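Local coordinates for protein pyocin S8 (PDB 6W0V) that is a bacteriocin of Pseudomonas aeruginosa whose nuclease domain, of the H-N-H type, probably kills by cutting DNA and is bound by a cognate immunity protein, at residues Tyr94-Val99 with Asp112-Met117; Asn9-Thr14 with Gly26-Ser31; Val5-Gly10 with Val108-Asn113. The protein carries 1 engineered substitution. All coordinates share one frame; numbering follows the deposited sequence.

Contact 1 (Tyr94-Val99 with Asp112-Met117); sequences YAIHHV and DNLRVM. Engineered in segment 94-99: Ala95 (natural residue Glu).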
loop_
_atom_site.group_PDB
_atom_site.type_symbol
_atom_site.label_atom_id
_atom_site.label_comp_id
_atom_site.label_asym_id
_atom_site.label_seq_id
_atom_site.Cartn_x
_atom_site.Cartn_y
_atom_site.Cartn_z
ATOM N N TYR A 94 2.364 -1.559 3.804
ATOM C CA TYR A 94 2.602 -0.984 5.139
ATOM C C TYR A 94 1.780 -1.782 6.134
ATOM O O TYR A 94 0.593 -2.002 5.908
ATOM C CB TYR A 94 2.267 0.495 5.155
ATOM C CG TYR A 94 3.375 1.283 4.535
ATOM C CD1 TYR A 94 4.566 1.464 5.210
ATOM C CD2 TYR A 94 3.266 1.757 3.242
ATOM C CE1 TYR A 94 5.609 2.167 4.644
ATOM C CE2 TYR A 94 4.295 2.468 2.664
ATOM C CZ TYR A 94 5.467 2.669 3.365
ATOM O OH TYR A 94 6.492 3.361 2.811
ATOM N N ALA A 95 2.463 -2.267 7.153
ATOM C CA ALA A 95 1.863 -3.103 8.201
ATOM C C ALA A 95 1.512 -2.185 9.361
ATOM O O ALA A 95 2.287 -1.284 9.674
ATOM C CB ALA A 95 2.815 -4.184 8.606
ATOM N N ILE A 96 0.331 -2.375 9.917
ATOM C CA ILE A 96 -0.002 -1.761 11.220
ATOM C C ILE A 96 0.357 -2.805 12.264
ATOM O O ILE A 96 -0.295 -3.847 12.282
ATOM C CB ILE A 96 -1.472 -1.350 11.265
ATOM C CG1 ILE A 96 -1.817 -0.391 10.127
ATOM C CG2 ILE A 96 -1.792 -0.772 12.627
ATOM C CD1 ILE A 96 -3.289 -0.189 9.937
ATOM N N HIS A 97 1.417 -2.545 13.014
ATOM C CA HIS A 97 2.012 -3.504 13.967
ATOM C C HIS A 97 1.452 -3.209 15.348
ATOM O O HIS A 97 1.390 -2.037 15.727
ATOM C CB HIS A 97 3.530 -3.392 13.959
ATOM C CG HIS A 97 4.160 -4.237 15.002
ATOM N ND1 HIS A 97 4.055 -5.614 14.980
ATOM C CD2 HIS A 97 4.884 -3.914 16.092
ATOM C CE1 HIS A 97 4.707 -6.105 16.013
ATOM N NE2 HIS A 97 5.217 -5.083 16.710
ATOM N N HIS A 98 1.054 -4.257 16.050
ATOM C CA HIS A 98 0.684 -4.185 17.480
ATOM C C HIS A 98 1.959 -4.311 18.298
ATOM O O HIS A 98 2.552 -5.400 18.283
ATOM C CB HIS A 98 -0.328 -5.264 17.794
ATOM C CG HIS A 98 -1.638 -4.933 17.192
ATOM N ND1 HIS A 98 -2.008 -5.390 15.953
ATOM C CD2 HIS A 98 -2.642 -4.156 17.643
ATOM C CE1 HIS A 98 -3.215 -4.938 15.681
ATOM N NE2 HIS A 98 -3.629 -4.189 16.708
ATOM N N VAL A 99 2.376 -3.216 18.927
ATOM C CA VAL A 99 3.674 -3.127 19.653
ATOM C C VAL A 99 3.663 -4.186 20.750
ATOM O O VAL A 99 4.608 -4.993 20.819
ATOM C CB VAL A 99 3.915 -1.720 20.224
ATOM C CG1 VAL A 99 5.157 -1.681 21.099
ATOM C CG2 VAL A 99 4.014 -0.698 19.110
ATOM N N ASP A 112 -2.341 3.669 20.347
ATOM C CA ASP A 112 -0.993 3.895 20.919
ATOM C C ASP A 112 -0.230 2.574 20.959
ATOM O O ASP A 112 0.984 2.606 21.203
ATOM C CB ASP A 112 -1.102 4.568 22.280
ATOM C CG ASP A 112 -1.752 5.929 22.149
ATOM O OD1 ASP A 112 -1.387 6.647 21.213
ATOM O OD2 ASP A 112 -2.618 6.246 22.957
ATOM N N ASN A 113 -0.911 1.463 20.697
ATOM C CA ASN A 113 -0.267 0.135 20.589
ATOM C C ASN A 113 0.103 -0.146 19.133
ATOM O O ASN A 113 0.561 -1.261 18.843
ATOM C CB ASN A 113 -1.168 -0.973 21.120
ATOM C CG ASN A 113 -0.410 -2.268 21.283
ATOM O OD1 ASN A 113 0.759 -2.258 21.662
ATOM N ND2 ASN A 113 -1.059 -3.375 20.970
ATOM N N LEU A 114 -0.107 0.821 18.245
ATOM C CA LEU A 114 0.103 0.581 16.802
ATOM C C LEU A 114 1.323 1.346 16.331
ATOM O O LEU A 114 1.514 2.500 16.714
ATOM C CB LEU A 114 -1.127 1.008 16.013
ATOM C CG LEU A 114 -2.431 0.391 16.503
ATOM C CD1 LEU A 114 -3.581 0.891 15.655
ATOM C CD2 LEU A 114 -2.363 -1.128 16.496
ATOM N N ARG A 115 2.070 0.691 15.464
ATOM C CA ARG A 115 3.159 1.331 14.713
ATOM C C ARG A 115 2.952 0.956 13.268
ATOM O O ARG A 115 2.609 -0.190 13.010
ATOM C CB ARG A 115 4.516 0.802 15.159
ATOM C CG ARG A 115 4.782 1.021 16.630
ATOM C CD ARG A 115 4.743 2.482 16.931
ATOM N NE ARG A 115 5.945 3.183 16.525
ATOM C CZ ARG A 115 6.401 4.240 17.182
ATOM N NH1 ARG A 115 7.483 4.878 16.772
ATOM N NH2 ARG A 115 5.768 4.659 18.261
ATOM N N VAL A 116 3.195 1.876 12.363
ATOM C CA VAL A 116 3.219 1.475 10.941
ATOM C C VAL A 116 4.657 1.110 10.604
ATOM O O VAL A 116 5.581 1.826 10.995
ATOM C CB VAL A 116 2.608 2.545 10.043
ATOM C CG1 VAL A 116 2.717 2.131 8.585
ATOM C CG2 VAL A 116 1.167 2.776 10.440
ATOM N N MET A 117 4.803 -0.034 9.959
ATOM C CA MET A 117 6.115 -0.614 9.642
ATOM C C MET A 117 6.063 -1.091 8.207
ATOM O O MET A 117 5.002 -1.497 7.745
ATOM C CB MET A 117 6.400 -1.818 10.531
ATOM C CG MET A 117 6.417 -1.472 11.978
ATOM S SD MET A 117 6.907 -2.926 12.859
ATOM C CE MET A 117 7.500 -2.191 14.379
#

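Contact 2 (Asn9-Thr14 with Gly26-Ser31); sequences NGQPVT and GVPIPS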
loop_
_atom_site.group_PDB
_atom_site.type_symbol
_atom_site.label_atom_id
_atom_site.label_comp_id
_atom_site.label_asym_id
_atom_site.label_seq_id
_atom_site.Cartn_x
_atom_site.Cartn_y
_atom_site.Cartn_z
ATOM N N ASN A 9 -4.306 8.169 21.258
ATOM C CA ASN A 9 -4.163 9.515 20.672
ATOM C C ASN A 9 -3.171 9.478 19.526
ATOM O O ASN A 9 -3.122 10.469 18.816
ATOM C CB ASN A 9 -3.730 10.521 21.730
ATOM C CG ASN A 9 -4.827 10.758 22.740
ATOM O OD1 ASN A 9 -6.000 10.555 22.438
ATOM N ND2 ASN A 9 -4.450 11.192 23.928
ATOM N N GLY A 10 -2.427 8.384 19.377
ATOM C CA GLY A 10 -1.251 8.363 18.499
ATOM C C GLY A 10 -0.314 9.495 18.873
ATOM O O GLY A 10 -0.357 9.963 20.024
ATOM N N GLN A 11 0.493 9.946 17.925
ATOM C CA GLN A 11 1.553 10.945 18.188
ATOM C C GLN A 11 1.451 12.052 17.158
ATOM O O GLN A 11 1.012 11.813 16.033
ATOM C CB GLN A 11 2.932 10.296 18.131
ATOM C CG GLN A 11 3.107 9.171 19.136
ATOM C CD GLN A 11 3.009 9.697 20.542
ATOM O OE1 GLN A 11 3.449 10.806 20.835
ATOM N NE2 GLN A 11 2.412 8.903 21.414
ATOM N N PRO A 12 1.875 13.281 17.513
ATOM C CA PRO A 12 2.049 14.336 16.526
ATOM C C PRO A 12 3.015 13.795 15.469
ATOM O O PRO A 12 4.047 13.236 15.813
ATOM C CB PRO A 12 2.620 15.519 17.316
ATOM C CG PRO A 12 2.236 15.228 18.749
ATOM C CD PRO A 12 2.243 13.718 18.866
ATOM N N VAL A 13 2.611 13.895 14.211
ATOM C CA VAL A 13 3.458 13.507 13.057
ATOM C C VAL A 13 3.454 14.691 12.103
ATOM O O VAL A 13 2.360 15.189 11.782
ATOM C CB VAL A 13 2.944 12.223 12.387
ATOM C CG1 VAL A 13 3.648 11.967 11.068
ATOM C CG2 VAL A 13 3.069 11.022 13.311
ATOM N N THR A 14 4.642 15.137 11.718
ATOM C CA THR A 14 4.841 16.142 10.649
ATOM C C THR A 14 5.733 15.506 9.583
ATOM O O THR A 14 6.358 14.460 9.869
ATOM C CB THR A 14 5.379 17.453 11.232
ATOM O OG1 THR A 14 6.692 17.212 11.733
ATOM C CG2 THR A 14 4.493 18.000 12.330
ATOM N N GLY A 26 9.257 1.309 13.623
ATOM C CA GLY A 26 8.272 1.903 12.705
ATOM C C GLY A 26 7.831 3.250 13.226
ATOM O O GLY A 26 8.604 3.883 13.965
ATOM N N VAL A 27 6.642 3.695 12.852
ATOM C CA VAL A 27 6.204 5.070 13.197
ATOM C C VAL A 27 4.886 4.969 13.933
ATOM O O VAL A 27 4.069 4.101 13.649
ATOM C CB VAL A 27 6.109 5.983 11.966
ATOM C CG1 VAL A 27 7.487 6.201 11.372
ATOM C CG2 VAL A 27 5.141 5.449 10.923
ATOM N N PRO A 28 4.637 5.907 14.858
ATOM C CA PRO A 28 3.373 5.919 15.566
ATOM C C PRO A 28 2.266 6.346 14.602
ATOM O O PRO A 28 2.522 6.792 13.485
ATOM C CB PRO A 28 3.601 6.951 16.669
ATOM C CG PRO A 28 4.587 7.918 16.047
ATOM C CD PRO A 28 5.500 7.048 15.209
ATOM N N ILE A 29 1.041 6.167 15.042
ATOM C CA ILE A 29 -0.155 6.612 14.291
ATOM C C ILE A 29 -0.247 8.111 14.482
ATOM O O ILE A 29 -0.171 8.602 15.598
ATOM C CB ILE A 29 -1.407 5.889 14.805
ATOM C CG1 ILE A 29 -1.213 4.371 14.787
ATOM C CG2 ILE A 29 -2.637 6.331 14.033
ATOM C CD1 ILE A 29 -0.384 3.853 13.616
ATOM N N PRO A 30 -0.370 8.890 13.396
ATOM C CA PRO A 30 -0.497 10.332 13.523
ATOM C C PRO A 30 -1.726 10.652 14.374
ATOM O O PRO A 30 -2.763 10.027 14.199
ATOM C CB PRO A 30 -0.666 10.820 12.086
ATOM C CG PRO A 30 -0.059 9.711 11.259
ATOM C CD PRO A 30 -0.390 8.436 12.001
ATOM N N SER A 31 -1.577 11.618 15.265
ATOM C CA SER A 31 -2.662 12.042 16.174
ATOM C C SER A 31 -3.922 12.384 15.372
ATOM O O SER A 31 -5.012 12.029 15.830
ATOM C CB SER A 31 -2.213 13.166 17.047
ATOM O OG SER A 31 -1.740 14.251 16.278
HETATM O O HOH W 1 0.191 14.987 13.758
#

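Contact 3 (Val5-Gly10 with Val108-Asn113); sequences VATGNG and VYDIDN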
loop_
_atom_site.group_PDB
_atom_site.type_symbol
_atom_site.label_atom_id
_atom_site.label_comp_id
_atom_site.label_asym_id
_atom_site.label_seq_id
_atom_site.Cartn_x
_atom_site.Cartn_y
_atom_site.Cartn_z
ATOM N N VAL A 5 -13.485 -0.876 20.166
ATOM C CA VAL A 5 -13.540 0.598 20.099
ATOM C C VAL A 5 -12.100 1.055 20.134
ATOM O O VAL A 5 -11.350 0.637 20.996
ATOM C CB VAL A 5 -14.356 1.172 21.263
ATOM C CG1 VAL A 5 -14.310 2.687 21.287
ATOM C CG2 VAL A 5 -15.785 0.663 21.223
ATOM N N ALA A 6 -11.707 1.839 19.151
ATOM C CA ALA A 6 -10.332 2.333 19.120
ATOM C C ALA A 6 -10.166 3.311 20.263
ATOM O O ALA A 6 -11.088 4.058 20.595
ATOM C CB ALA A 6 -10.019 2.972 17.805
ATOM N N THR A 7 -8.999 3.253 20.855
ATOM C CA THR A 7 -8.626 4.142 21.957
ATOM C C THR A 7 -7.247 4.672 21.627
ATOM O O THR A 7 -6.533 4.020 20.844
ATOM C CB THR A 7 -8.679 3.359 23.266
ATOM O OG1 THR A 7 -7.725 2.305 23.154
ATOM C CG2 THR A 7 -10.054 2.795 23.550
ATOM N N GLY A 8 -6.907 5.811 22.206
ATOM C CA GLY A 8 -5.540 6.332 22.160
ATOM C C GLY A 8 -5.438 7.493 21.204
ATOM O O GLY A 8 -6.395 7.764 20.453
ATOM N N ASN A 9 -4.306 8.169 21.258
ATOM C CA ASN A 9 -4.163 9.515 20.672
ATOM C C ASN A 9 -3.171 9.478 19.526
ATOM O O ASN A 9 -3.122 10.469 18.816
ATOM C CB ASN A 9 -3.730 10.521 21.730
ATOM C CG ASN A 9 -4.827 10.758 22.740
ATOM O OD1 ASN A 9 -6.000 10.555 22.438
ATOM N ND2 ASN A 9 -4.450 11.192 23.928
ATOM N N GLY A 10 -2.427 8.384 19.377
ATOM C CA GLY A 10 -1.251 8.363 18.499
ATOM C C GLY A 10 -0.314 9.495 18.873
ATOM O O GLY A 10 -0.357 9.963 20.024
ATOM N N VAL A 108 -5.984 -4.615 20.497
ATOM C CA VAL A 108 -6.077 -4.667 19.014
ATOM C C VAL A 108 -6.307 -3.245 18.509
ATOM O O VAL A 108 -5.697 -2.852 17.517
ATOM C CB VAL A 108 -7.207 -5.594 18.539
ATOM C CG1 VAL A 108 -7.334 -5.548 17.027
ATOM C CG2 VAL A 108 -7.026 -7.022 19.026
ATOM N N TYR A 109 -7.192 -2.497 19.147
ATOM C CA TYR A 109 -7.643 -1.195 18.610
ATOM C C TYR A 109 -7.103 -0.052 19.450
ATOM O O TYR A 109 -7.616 1.073 19.319
ATOM C CB TYR A 109 -9.160 -1.134 18.543
ATOM C CG TYR A 109 -9.778 -2.253 17.762
ATOM C CD1 TYR A 109 -9.632 -2.323 16.388
ATOM C CD2 TYR A 109 -10.497 -3.248 18.394
ATOM C CE1 TYR A 109 -10.222 -3.338 15.663
ATOM C CE2 TYR A 109 -11.099 -4.269 17.684
ATOM C CZ TYR A 109 -10.958 -4.313 16.311
ATOM O OH TYR A 109 -11.536 -5.317 15.601
ATOM N N ASP A 110 -6.094 -0.312 20.278
ATOM C CA ASP A 110 -5.435 0.815 20.961
ATOM C C ASP A 110 -4.421 1.383 19.983
ATOM O O ASP A 110 -3.407 0.731 19.677
ATOM C CB ASP A 110 -4.816 0.511 22.313
ATOM C CG ASP A 110 -4.413 1.832 22.942
ATOM O OD1 ASP A 110 -3.389 2.345 22.520
ATOM O OD2 ASP A 110 -5.187 2.393 23.775
ATOM N N ILE A 111 -4.730 2.587 19.543
ATOM C CA ILE A 111 -3.943 3.316 18.526
ATOM C C ILE A 111 -2.521 3.505 19.045
ATOM O O ILE A 111 -1.595 3.462 18.250
ATOM C CB ILE A 111 -4.649 4.633 18.201
ATOM C CG1 ILE A 111 -6.017 4.348 17.578
ATOM C CG2 ILE A 111 -3.787 5.501 17.306
ATOM C CD1 ILE A 111 -6.976 5.481 17.696
ATOM N N ASP A 112 -2.341 3.669 20.347
ATOM C CA ASP A 112 -0.993 3.895 20.919
ATOM C C ASP A 112 -0.230 2.574 20.959
ATOM O O ASP A 112 0.984 2.606 21.203
ATOM C CB ASP A 112 -1.102 4.568 22.280
ATOM C CG ASP A 112 -1.752 5.929 22.149
ATOM O OD1 ASP A 112 -1.387 6.647 21.213
ATOM O OD2 ASP A 112 -2.618 6.246 22.957
ATOM N N ASN A 113 -0.911 1.463 20.697
ATOM C CA ASN A 113 -0.267 0.135 20.589
ATOM C C ASN A 113 0.103 -0.146 19.133
ATOM O O ASN A 113 0.561 -1.261 18.843
ATOM C CB ASN A 113 -1.168 -0.973 21.120
ATOM C CG ASN A 113 -0.410 -2.268 21.283
ATOM O OD1 ASN A 113 0.759 -2.258 21.662
ATOM N ND2 ASN A 113 -1.059 -3.375 20.970
HETATM O O HOH W 2 -0.480 9.090 22.502
#

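Contact 1 (Tyr94-Val99 with Asp112-Met117)
Strands 95-98 and 114-117 run antiparallel and join through four backbone hydrogen bonds, which pair Ala95 with Met117 and His97 with Arg115. The straightest is His97 N to Arg115 O, at 172°. Val99 N adds a fifth bond past the strand ends by donating to Asn113 O at 2.7 Å.

Met117 leaves its strand on the same face as Ala95, an engineered residue, and His97. Its CG is anti to the carbonyl carbon (chi1 -60°), and the chain runs on extended from there. Met117 CG reaches His97 CB at 4.0 Å. Met117 SD then comes within 3.6 Å of His97 CB. At the tip, Met117 CE lies 3.6 Å from His97 CD2. This is an oblique Met-aromatic contact, with SD 37° off the ring normal. His122 of helix 119-122 also meets the His97 ring and touches Ala95 and Met117.

The other face carries Ile96, His98, Leu114 and Val116. His98 and Leu114 lie side by side, and Leu114 CD2 sits over one face of the imidazole, tightly, at 3.2 Å from His98 CD2. Asn113 ND2 lies at the ring edge, in its plane, 3.8 Å from His98 CD2. Helix 45-57 covers much of this face with Trp45, Phe48 and Phe52.

The two strands fit the beta hairpin of the beta-beta-alpha fold that carries the H-N-H motif. Since His98 NE2 is hydrogen-bonded to the carbonyl of Val108, NE2 should hold a proton, which in a neutral ring would leave ND1 as the basic nitrogen.

Contact 2 (Asn9-Thr14 with Gly26-Ser31)
Gln11 lays the first part of its side chain across the ring of Pro28, at about a right angle. Its CG, anti to the carbonyl carbon (chi1 -59°), comes 3.4 Å from Pro28 CB. Gln11 CB rests 3.6 Å from Pro28 CG. The chain then bends at chi2, which carries the amide away from the proline.

Val13 makes a second apolar contact. It lies alongside Pro30 and points the same way, with Val13 CG2 3.6 Å from Pro30 CA. Trp17 also packs on Pro30, and its indole nitrogen bonds to Pro28 O.

Between these contacts, Gln11 uses both its backbone polar groups. Gln11 N donates to Ile29 O at 2.8 Å, almost along the carbonyl axis. Gln11 O accepts from Ser31 N at 2.7 Å, with the donor well above the carbonyl plane. Gly10 CA lies 3.1 Å from Ile29 O, an approach that the lack of a side chain allows. The positive phi of Gly10 also suits glycine. One water accepts from Val13 N at 2.7 Å and, at longer range, from Ser31 OG, so it bridges the two segments beside Ser31.

Pro30 is the N-cap residue of helix 31-37. A single isolated backbone bridge thus ties the loop after strand 4-5 to the N-cap and first residue of this helix, within the colicin/pyocin DNase domain.

Contact 3 (Val5-Gly10 with Val108-Asn113)
Thr7 and Asp110 cross at about a right angle and meet tip to tip. Thr7 OG1 sits between the backbone N and the carbonyl carbon (chi1 62°), and from there it donates to Asp110 OD2 at 2.6 Å. It approaches from above the carboxylate plane. The Asp110 group is set up by CG anti to the backbone N (chi1 -170°).

Beside this pair the two backbones run in nearly the same direction and form one bridge. Thr7 N donates to Tyr109 O at 3.0 Å, from above the carbonyl plane. Ile111 N donates to Thr7 O at 2.6 Å, nearly along the C=O axis.

The other carboxylate oxygen of Asp110 turns back on its own segment. Asp110 OD1 takes a weak bond from Asp112 N, which fits an Asx turn leading into the 3-10 segment 111-113. This turn belongs to the connection between the two strands of the probable H-N-H hairpin, and the N-terminal segment 5-10 runs beside it.

The Asp112 carboxylate comes up to the backbone of Gly8, Asn9 and Gly10. Asp112 OD2 accepts from Asn9 N at 3.1 Å, above the carboxylate plane. Asp112 OD1 takes weak bonds from Asn9 N and, at 2.7 Å, from Gly10 N. A water donates to this same OD1 and to Gly10 O. The two N-H groups probably help to stabilise the carboxylate charge.

Ile111 points toward segment 5-10, and its CD1 lies 3.9 Å from Ala6 CB. Ala34 and Leu37 of helix 31-37 also touch Ile111. The Tyr109 hydroxyl bonds to Glu2 O.

How the contacts relate
Contact 1 probably forms the hairpin of the H-N-H motif, and so carries the active-site strands of the nuclease. Contact 3 joins the connection between these strands to the N-terminal segment. Contact 2 lies within the N-terminal part, beside strand 114-117. The centres of the three contacts lie about 10 to 11 Å apart. Contact 2 reaches the hairpin through strand 27-28, where Val116 N meets Val27 O at 2.7 Å. Contact 3 shares Asp112 and Asn113 with contact 1. Its Val108 O lies 2.6 Å from His98 NE2, so contact 3 probably helps to orient His98, likely a histidine of that motif. Contacts 2 and 3 share Asn9 and Gly10, and Ile29 CB packs 3.5 Å from Ile111 CG2.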